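Local coordinates for protein putative alkaline phosphatase (Pseudomonas fluorescens, PDB 4F1V) that binds phosphate with high affinity in the periplasm and probably delivers it to the PstSACB-type ABC transporter for import, at residues Val138-Phe152 / Ala197-Ser209. Residues are numbered along the deposited sequence; the frame is centred on the assembly and turned at random.
Sequences VVVYRSESSGTTELF and ALAAGDGRITYMS. With PI (hydrogenphosphate ion), chain B.
Tyr207 OH accepts a nearly straight bond from Arg142 N (3.2 Å, 172°) where strand 138-142 turns into helix 147-159. The same OH shares a 2.7 Å hydrogen bond with Thr149 OG1. Tyr207 CG sits between its own backbone N and carbonyl carbon (chi1 57°), which directs OH to both partners. Tyr207 CB lies over the centre of the Phe152 ring, 3.6 Å from its centroid. The two rings are nearly parallel but slid apart. Thr148 CG2 meets the Tyr207 ring at its edge. Behind this, Thr206 OG1 donates to Val140 O (2.7 Å) from above the carbonyl plane. Parallel pairing follows in the mixed sheet of one venus-flytrap lobe, with Ile205 N bound to Val138 O and Val140 N to Ile205 O. A phenylalanine in place of Tyr207 would probably leave Arg142 N and Thr149 OG1 without this shared partner. The turn forms part of the phosphate site; Thr9, Leu10 and Ser33 also bind the ion. Arg142 NH2 donates to phosphate O2 (2.8 Å), while Glu144 grips the guanidinium side-on. Ser146 OG and Thr148 OG1 donate to O3, and Gly147 N to O1. Ser146 OG also caps the helix through Thr149 N. Hydroxyls, helix-start amides and arginine together suit a phosphate anion.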
ATOM      1  N   VAL A 138       0.963  22.499  -9.604  0.80  4.85           N
ATOM      2  CA  VAL A 138       2.046  22.100  -8.713  0.80  4.46           C
ATOM      3  C   VAL A 138       1.807  20.634  -8.233  0.80  4.48           C
ATOM      4  O   VAL A 138       0.724  20.292  -7.710  0.80  5.00           O
ATOM      5  CB  VAL A 138       2.148  23.107  -7.591  0.80  5.10           C
ATOM      6  CG1 VAL A 138       3.100  22.625  -6.491  0.80  5.73           C
ATOM      7  CG2 VAL A 138       2.622  24.470  -8.180  0.80  8.89           C
ATOM      8  N   VAL A 139       2.810  19.783  -8.497  1.00  5.05           N
ATOM      9  CA  VAL A 139       2.740  18.392  -8.052  1.00  5.23           C
ATOM     10  C   VAL A 139       3.314  18.296  -6.615  1.00  4.61           C
ATOM     11  O   VAL A 139       4.397  18.775  -6.347  1.00  5.72           O
ATOM     12  CB  VAL A 139       3.574  17.529  -9.024  1.00  5.48           C
ATOM     13  CG1 VAL A 139       3.717  16.100  -8.465  1.00  7.04           C
ATOM     14  CG2 VAL A 139       2.882  17.519 -10.389  1.00  7.15           C
ATOM     15  N   VAL A 140       2.566  17.610  -5.754  1.00  4.50           N
ATOM     16  CA  VAL A 140       3.017  17.274  -4.402  1.00  4.02           C
ATOM     17  C   VAL A 140       3.320  15.766  -4.370  1.00  3.69           C
ATOM     18  O   VAL A 140       2.588  14.965  -4.951  1.00  4.56           O
ATOM     19  CB  VAL A 140       1.939  17.612  -3.334  1.00  4.46           C
ATOM     20  CG1 VAL A 140       2.492  17.362  -1.929  1.00  5.41           C
ATOM     21  CG2 VAL A 140       1.473  19.056  -3.469  1.00  6.42           C
ATOM     22  N   TYR A 141       4.421  15.369  -3.746  1.00  3.86           N
ATOM     23  CA  TYR A 141       4.876  13.985  -3.725  1.00  3.46           C
ATOM     24  C   TYR A 141       5.458  13.674  -2.344  1.00  3.20           C
ATOM     25  O   TYR A 141       5.763  14.538  -1.549  1.00  4.08           O
ATOM     26  CB  TYR A 141       5.851  13.691  -4.859  1.00  3.85           C
ATOM     27  CG  TYR A 141       7.185  14.386  -4.665  1.00  4.50           C
ATOM     28  CD1 TYR A 141       8.251  13.730  -4.067  1.00  4.63           C
ATOM     29  CD2 TYR A 141       7.362  15.700  -5.062  1.00  5.08           C
ATOM     30  CE1 TYR A 141       9.466  14.327  -3.850  1.00  6.18           C
ATOM     31  CE2 TYR A 141       8.554  16.354  -4.796  1.00  5.87           C
ATOM     32  CZ  TYR A 141       9.624  15.689  -4.209  1.00  6.24           C
ATOM     33  OH  TYR A 141      10.845  16.309  -3.973  1.00  8.75           O
ATOM     34  N   ARG A 142       5.646  12.357  -2.095  1.00  3.50           N
ATOM     35  CA  ARG A 142       6.174  11.899  -0.803  1.00  3.59           C
ATOM     36  C   ARG A 142       7.684  12.017  -0.751  1.00  4.10           C
ATOM     37  O   ARG A 142       8.397  11.460  -1.603  1.00  4.28           O
ATOM     38  CB  ARG A 142       5.717  10.428  -0.543  1.00  3.70           C
ATOM     39  CG  ARG A 142       4.233  10.315  -0.255  1.00  3.80           C
ATOM     40  CD  ARG A 142       3.884  10.756   1.159  1.00  3.94           C
ATOM     41  NE  ARG A 142       4.430   9.850   2.176  1.00  3.60           N
ATOM     42  CZ  ARG A 142       3.883   8.669   2.456  1.00  3.64           C
ATOM     43  NH1 ARG A 142       2.698   8.309   1.932  1.00  3.54           N
ATOM     44  NH2 ARG A 142       4.520   7.848   3.295  1.00  4.03           N
ATOM     45  N   SER A 143       8.177  12.689   0.272  1.00  4.36           N
ATOM     46  CA  SER A 143       9.592  12.862   0.473  0.50  4.73           C
ATOM     47  C   SER A 143      10.379  11.609   0.802  1.00  4.95           C
ATOM     48  O   SER A 143      11.554  11.498   0.495  1.00  7.46           O
ATOM     49  CB  SER A 143       9.835  13.881   1.634  0.50  4.91           C
ATOM     50  OG  SER A 143       9.432  13.344   2.888  0.50  4.38           O
ATOM     51  N   GLU A 144       9.712  10.678   1.479  1.00  4.92           N
ATOM     52  CA  GLU A 144      10.361   9.530   2.111  1.00  4.75           C
ATOM     53  C   GLU A 144      10.004   8.244   1.336  1.00  4.60           C
ATOM     54  O   GLU A 144       9.336   8.241   0.333  1.00  5.66           O
ATOM     55  CB  GLU A 144       9.990   9.435   3.602  1.00  5.08           C
ATOM     56  CG  GLU A 144       8.682   8.832   4.014  1.00  5.24           C
ATOM     57  CD  GLU A 144       7.424   9.655   3.780  1.00  4.65           C
ATOM     58  OE1 GLU A 144       7.281  10.381   2.774  1.00  5.46           O
ATOM     59  OE2 GLU A 144       6.451   9.438   4.600  1.00  4.69           O
ATOM     60  N   SER A 145      10.533   7.111   1.865  1.00  4.33           N
ATOM     61  CA  SER A 145      10.349   5.824   1.253  1.00  4.11           C
ATOM     62  C   SER A 145       8.915   5.348   1.561  1.00  3.64           C
ATOM     63  O   SER A 145       8.569   5.010   2.687  1.00  4.58           O
ATOM     64  CB  SER A 145      11.364   4.859   1.826  1.00  4.19           C
ATOM     65  OG  SER A 145      11.185   3.544   1.329  1.00  4.93           O
ATOM     66  N   SER A 146       8.079   5.358   0.498  1.00  3.63           N
ATOM     67  CA  SER A 146       6.657   5.204   0.595  1.00  3.48           C
ATOM     68  C   SER A 146       6.136   4.059  -0.268  1.00  3.08           C
ATOM     69  O   SER A 146       6.462   3.946  -1.460  1.00  3.62           O
ATOM     70  CB  SER A 146       6.004   6.523   0.110  1.00  3.48           C
ATOM     71  OG  SER A 146       4.643   6.435  -0.218  1.00  3.54           O
ATOM     72  N   GLY A 147       5.278   3.255   0.356  1.00  3.19           N
ATOM     73  CA  GLY A 147       4.564   2.235  -0.386  1.00  3.01           C
ATOM     74  C   GLY A 147       3.501   2.797  -1.322  1.00  2.92           C
ATOM     75  O   GLY A 147       3.233   2.183  -2.385  1.00  3.52           O
ATOM     76  N   THR A 148       2.868   3.904  -0.980  1.00  2.99           N
ATOM     77  CA  THR A 148       1.963   4.573  -1.905  1.00  2.66           C
ATOM     78  C   THR A 148       2.728   4.945  -3.181  1.00  2.98           C
ATOM     79  O   THR A 148       2.265   4.744  -4.327  1.00  3.41           O
ATOM     80  CB  THR A 148       1.306   5.808  -1.321  1.00  3.06           C
ATOM     81  OG1 THR A 148       0.713   5.507  -0.036  1.00  2.99           O
ATOM     82  CG2 THR A 148       0.182   6.308  -2.230  1.00  3.61           C
ATOM     83  N   THR A 149       3.937   5.484  -3.006  1.00  3.13           N
ATOM     84  CA  THR A 149       4.796   5.767  -4.171  1.00  3.10           C
ATOM     85  C   THR A 149       5.057   4.487  -4.959  1.00  3.05           C
ATOM     86  O   THR A 149       5.016   4.532  -6.213  1.00  3.57           O
ATOM     87  CB  THR A 149       6.136   6.398  -3.754  1.00  3.26           C
ATOM     88  OG1 THR A 149       5.835   7.662  -3.147  1.00  3.59           O
ATOM     89  CG2 THR A 149       7.070   6.583  -4.958  1.00  3.78           C
ATOM     90  N   GLU A 150       5.383   3.372  -4.299  1.00  2.96           N
ATOM     91  CA  GLU A 150       5.645   2.141  -5.048  1.00  3.26           C
ATOM     92  C   GLU A 150       4.389   1.737  -5.857  1.00  3.22           C
ATOM     93  O   GLU A 150       4.489   1.410  -7.051  1.00  3.39           O
ATOM     94  CB  GLU A 150       6.110   1.032  -4.100  1.00  3.46           C
ATOM     95  CG  GLU A 150       6.540  -0.231  -4.879  1.00  4.27           C
ATOM     96  CD  GLU A 150       7.186  -1.263  -3.956  1.00  3.98           C
ATOM     97  OE1 GLU A 150       8.260  -0.963  -3.386  1.00  4.21           O
ATOM     98  OE2 GLU A 150       6.603  -2.392  -3.804  1.00  4.00           O
ATOM     99  N   LEU A 151       3.213   1.738  -5.224  1.00  3.35           N
ATOM    100  CA  LEU A 151       2.001   1.337  -5.938  1.00  3.48           C
ATOM    101  C   LEU A 151       1.739   2.246  -7.156  1.00  3.22           C
ATOM    102  O   LEU A 151       1.297   1.794  -8.217  1.00  3.72           O
ATOM    103  CB  LEU A 151       0.781   1.367  -5.000  1.00  3.18           C
ATOM    104  CG  LEU A 151       0.763   0.303  -3.905  1.00  3.80           C
ATOM    105  CD1 LEU A 151      -0.455   0.508  -3.034  1.00  5.89           C
ATOM    106  CD2 LEU A 151       0.813  -1.097  -4.495  1.00  5.34           C
ATOM    107  N   PHE A 152       1.947   3.538  -6.972  1.00  3.23           N
ATOM    108  CA  PHE A 152       1.687   4.535  -8.042  1.00  3.06           C
ATOM    109  C   PHE A 152       2.711   4.434  -9.189  1.00  3.49           C
ATOM    110  O   PHE A 152       2.335   4.478 -10.353  1.00  3.60           O
ATOM    111  CB  PHE A 152       1.668   5.927  -7.411  1.00  3.28           C
ATOM    112  CG  PHE A 152       1.312   7.047  -8.386  1.00  3.86           C
ATOM    113  CD1 PHE A 152       0.162   7.030  -9.141  1.00  4.60           C
ATOM    114  CD2 PHE A 152       2.151   8.139  -8.505  1.00  4.62           C
ATOM    115  CE1 PHE A 152      -0.199   8.044  -9.994  1.00  5.45           C
ATOM    116  CE2 PHE A 152       1.814   9.192  -9.365  1.00  5.61           C
ATOM    117  CZ  PHE A 152       0.666   9.162 -10.088  1.00  6.07           C
ATOM    118  N   ALA A 197      -0.144  19.655   2.692  1.00  4.34           N
ATOM    119  CA  ALA A 197       0.531  20.449   1.679  1.00  4.70           C
ATOM    120  C   ALA A 197      -0.380  20.700   0.467  1.00  5.06           C
ATOM    121  O   ALA A 197      -0.308  21.786  -0.143  1.00  6.43           O
ATOM    122  CB  ALA A 197       1.843  19.750   1.234  1.00  5.41           C
ATOM    123  N   LEU A 198      -1.219  19.749   0.086  0.70  4.65           N
ATOM    124  CA  LEU A 198      -2.099  19.955  -1.049  0.70  4.55           C
ATOM    125  C   LEU A 198      -2.908  21.263  -0.899  0.70  4.65           C
ATOM    126  O   LEU A 198      -3.173  21.989  -1.848  0.70  5.57           O
ATOM    127  CB  LEU A 198      -3.018  18.733  -1.187  0.70  4.35           C
ATOM    128  CG  LEU A 198      -3.693  18.515  -2.522  0.70  3.35           C
ATOM    129  CD1 LEU A 198      -2.699  18.023  -3.581  0.70  4.18           C
ATOM    130  CD2 LEU A 198      -4.821  17.472  -2.363  0.70  6.90           C
ATOM    131  N   ALA A 199      -3.297  21.539   0.364  0.70  5.34           N
ATOM    132  CA  ALA A 199      -4.118  22.661   0.680  0.70  6.54           C
ATOM    133  C   ALA A 199      -3.322  23.934   0.866  0.70  7.19           C
ATOM    134  O   ALA A 199      -3.927  25.058   0.960  0.70  9.84           O
ATOM    135  CB  ALA A 199      -4.909  22.344   1.961  0.70  9.35           C
ATOM    136  N   ALA A 200      -1.994  23.913   0.920  0.70  6.76           N
ATOM    137  CA  ALA A 200      -1.131  25.066   1.272  0.70  7.25           C
ATOM    138  C   ALA A 200      -0.775  25.920   0.081  0.70  7.49           C
ATOM    139  O   ALA A 200      -0.043  26.918   0.237  0.70  9.90           O
ATOM    140  CB  ALA A 200       0.121  24.571   1.999  0.70  7.14           C
ATOM    141  N   GLY A 201      -1.283  25.566  -1.080  0.70  7.73           N
ATOM    142  CA  GLY A 201      -1.175  26.445  -2.244  0.70  8.81           C
ATOM    143  C   GLY A 201      -2.220  26.006  -3.270  0.70  7.78           C
ATOM    144  O   GLY A 201      -2.624  24.819  -3.277  0.70  8.02           O
ATOM    145  N   ASP A 202      -2.684  26.878  -4.134  1.00 10.20           N
ATOM    146  CA  ASP A 202      -3.626  26.622  -5.181  1.00  8.25           C
ATOM    147  C   ASP A 202      -3.045  25.767  -6.293  1.00  7.13           C
ATOM    148  O   ASP A 202      -1.858  25.843  -6.623  1.00  7.50           O
ATOM    149  CB  ASP A 202      -4.209  27.917  -5.750  1.00  9.74           C
ATOM    150  CG  ASP A 202      -5.507  27.798  -6.495  1.00 10.40           C
ATOM    151  OD1 ASP A 202      -5.852  28.762  -7.233  1.00 22.43           O
ATOM    152  OD2 ASP A 202      -6.247  26.782  -6.387  1.00 10.29           O
ATOM    153  N   GLY A 203      -3.908  25.001  -6.933  1.00  6.13           N
ATOM    154  CA  GLY A 203      -3.563  24.289  -8.121  1.00  6.25           C
ATOM    155  C   GLY A 203      -2.682  23.037  -7.933  1.00  5.96           C
ATOM    156  O   GLY A 203      -2.012  22.628  -8.883  1.00  7.52           O
ATOM    157  N   ARG A 204      -2.720  22.451  -6.743  1.00  5.53           N
ATOM    158  CA  ARG A 204      -1.879  21.298  -6.393  1.00  4.64           C
ATOM    159  C   ARG A 204      -2.567  20.005  -6.680  1.00  4.39           C
ATOM    160  O   ARG A 204      -3.807  19.897  -6.615  1.00  5.48           O
ATOM    161  CB  ARG A 204      -1.414  21.423  -4.914  1.00  5.13           C
ATOM    162  CG  ARG A 204      -0.448  22.574  -4.724  1.00  6.30           C
ATOM    163  CD  ARG A 204       0.047  22.706  -3.308  1.00  6.10           C
ATOM    164  NE  ARG A 204       1.001  23.840  -3.262  1.00  6.48           N
ATOM    165  CZ  ARG A 204       1.873  24.018  -2.278  1.00  7.41           C
ATOM    166  NH1 ARG A 204       1.886  23.305  -1.189  1.00  7.49           N
ATOM    167  NH2 ARG A 204       2.735  24.985  -2.420  1.00  7.86           N
ATOM    168  N   ILE A 205      -1.791  18.964  -6.962  1.00  4.19           N
ATOM    169  CA  ILE A 205      -2.306  17.633  -7.285  1.00  3.62           C
ATOM    170  C   ILE A 205      -1.320  16.589  -6.707  1.00  3.88           C
ATOM    171  O   ILE A 205      -0.128  16.848  -6.622  1.00  4.40           O
ATOM    172  CB  ILE A 205      -2.464  17.452  -8.846  1.00  3.95           C
ATOM    173  CG1 ILE A 205      -3.212  16.164  -9.185  1.00  4.46           C
ATOM    174  CG2 ILE A 205      -1.138  17.581  -9.573  1.00  5.00           C
ATOM    175  CD1 ILE A 205      -3.795  16.235 -10.597  1.00  5.96           C
ATOM    176  N   THR A 206      -1.822  15.415  -6.359  1.00  3.59           N
ATOM    177  CA  THR A 206      -0.953  14.344  -5.821  1.00  3.89           C
ATOM    178  C   THR A 206      -1.604  12.976  -6.084  1.00  3.52           C
ATOM    179  O   THR A 206      -2.660  12.885  -6.704  1.00  4.04           O
ATOM    180  CB  THR A 206      -0.679  14.589  -4.316  1.00  4.00           C
ATOM    181  OG1 THR A 206       0.404  13.765  -3.876  1.00  4.04           O
ATOM    182  CG2 THR A 206      -1.869  14.303  -3.461  1.00  3.98           C
ATOM    183  N   TYR A 207      -0.906  11.952  -5.561  1.00  3.53           N
ATOM    184  CA  TYR A 207      -1.368  10.574  -5.527  1.00  3.35           C
ATOM    185  C   TYR A 207      -1.502  10.175  -4.060  1.00  3.39           C
ATOM    186  O   TYR A 207      -0.745  10.649  -3.203  1.00  4.09           O
ATOM    187  CB  TYR A 207      -0.378   9.637  -6.285  1.00  3.91           C
ATOM    188  CG  TYR A 207       1.031   9.705  -5.742  1.00  3.59           C
ATOM    189  CD1 TYR A 207       1.467   8.811  -4.772  1.00  3.38           C
ATOM    190  CD2 TYR A 207       1.898  10.715  -6.148  1.00  3.86           C
ATOM    191  CE1 TYR A 207       2.749   8.901  -4.223  1.00  3.53           C
ATOM    192  CE2 TYR A 207       3.182  10.789  -5.608  1.00  3.40           C
ATOM    193  CZ  TYR A 207       3.616   9.902  -4.665  1.00  3.43           C
ATOM    194  OH  TYR A 207       4.868  10.031  -4.110  1.00  4.40           O
ATOM    195  N   MET A 208      -2.492   9.307  -3.739  1.00  3.35           N
ATOM    196  CA  MET A 208      -2.868   9.205  -2.313  1.00  3.14           C
ATOM    197  C   MET A 208      -3.684   7.963  -1.996  1.00  3.15           C
ATOM    198  O   MET A 208      -4.540   7.516  -2.784  1.00  3.57           O
ATOM    199  CB  MET A 208      -3.725  10.449  -1.966  1.00  2.99           C
ATOM    200  CG  MET A 208      -4.119  10.641  -0.521  1.00  3.24           C
ATOM    201  SD  MET A 208      -2.751  10.631   0.672  1.00  3.82           S
ATOM    202  CE  MET A 208      -1.760  11.943   0.009  1.00  4.43           C
ATOM    203  N   SER A 209      -3.473   7.471  -0.779  1.00  3.02           N
ATOM    204  CA  SER A 209      -4.392   6.534  -0.147  1.00  3.23           C
ATOM    205  C   SER A 209      -5.856   6.949  -0.367  1.00  3.15           C
ATOM    206  O   SER A 209      -6.179   8.127  -0.132  1.00  3.49           O
ATOM    207  CB  SER A 209      -4.145   6.529   1.382  1.00  3.70           C
ATOM    208  OG  SER A 209      -5.128   5.833   2.043  1.00  4.25           O
TER
HETATM  209  P    PI B1401       3.024   4.661   2.897  1.00  2.78           P
HETATM  210  O1   PI B1401       4.285   3.798   2.865  1.00  2.77           O
HETATM  211  O2   PI B1401       3.023   5.599   4.107  1.00  3.22           O
HETATM  212  O3   PI B1401       2.878   5.439   1.583  1.00  3.08           O
HETATM  213  O4   PI B1401       1.796   3.722   3.059  1.00  3.15           O
HETATM  214  O   HOH W   1      -0.955   7.664   0.639  1.00  3.63           O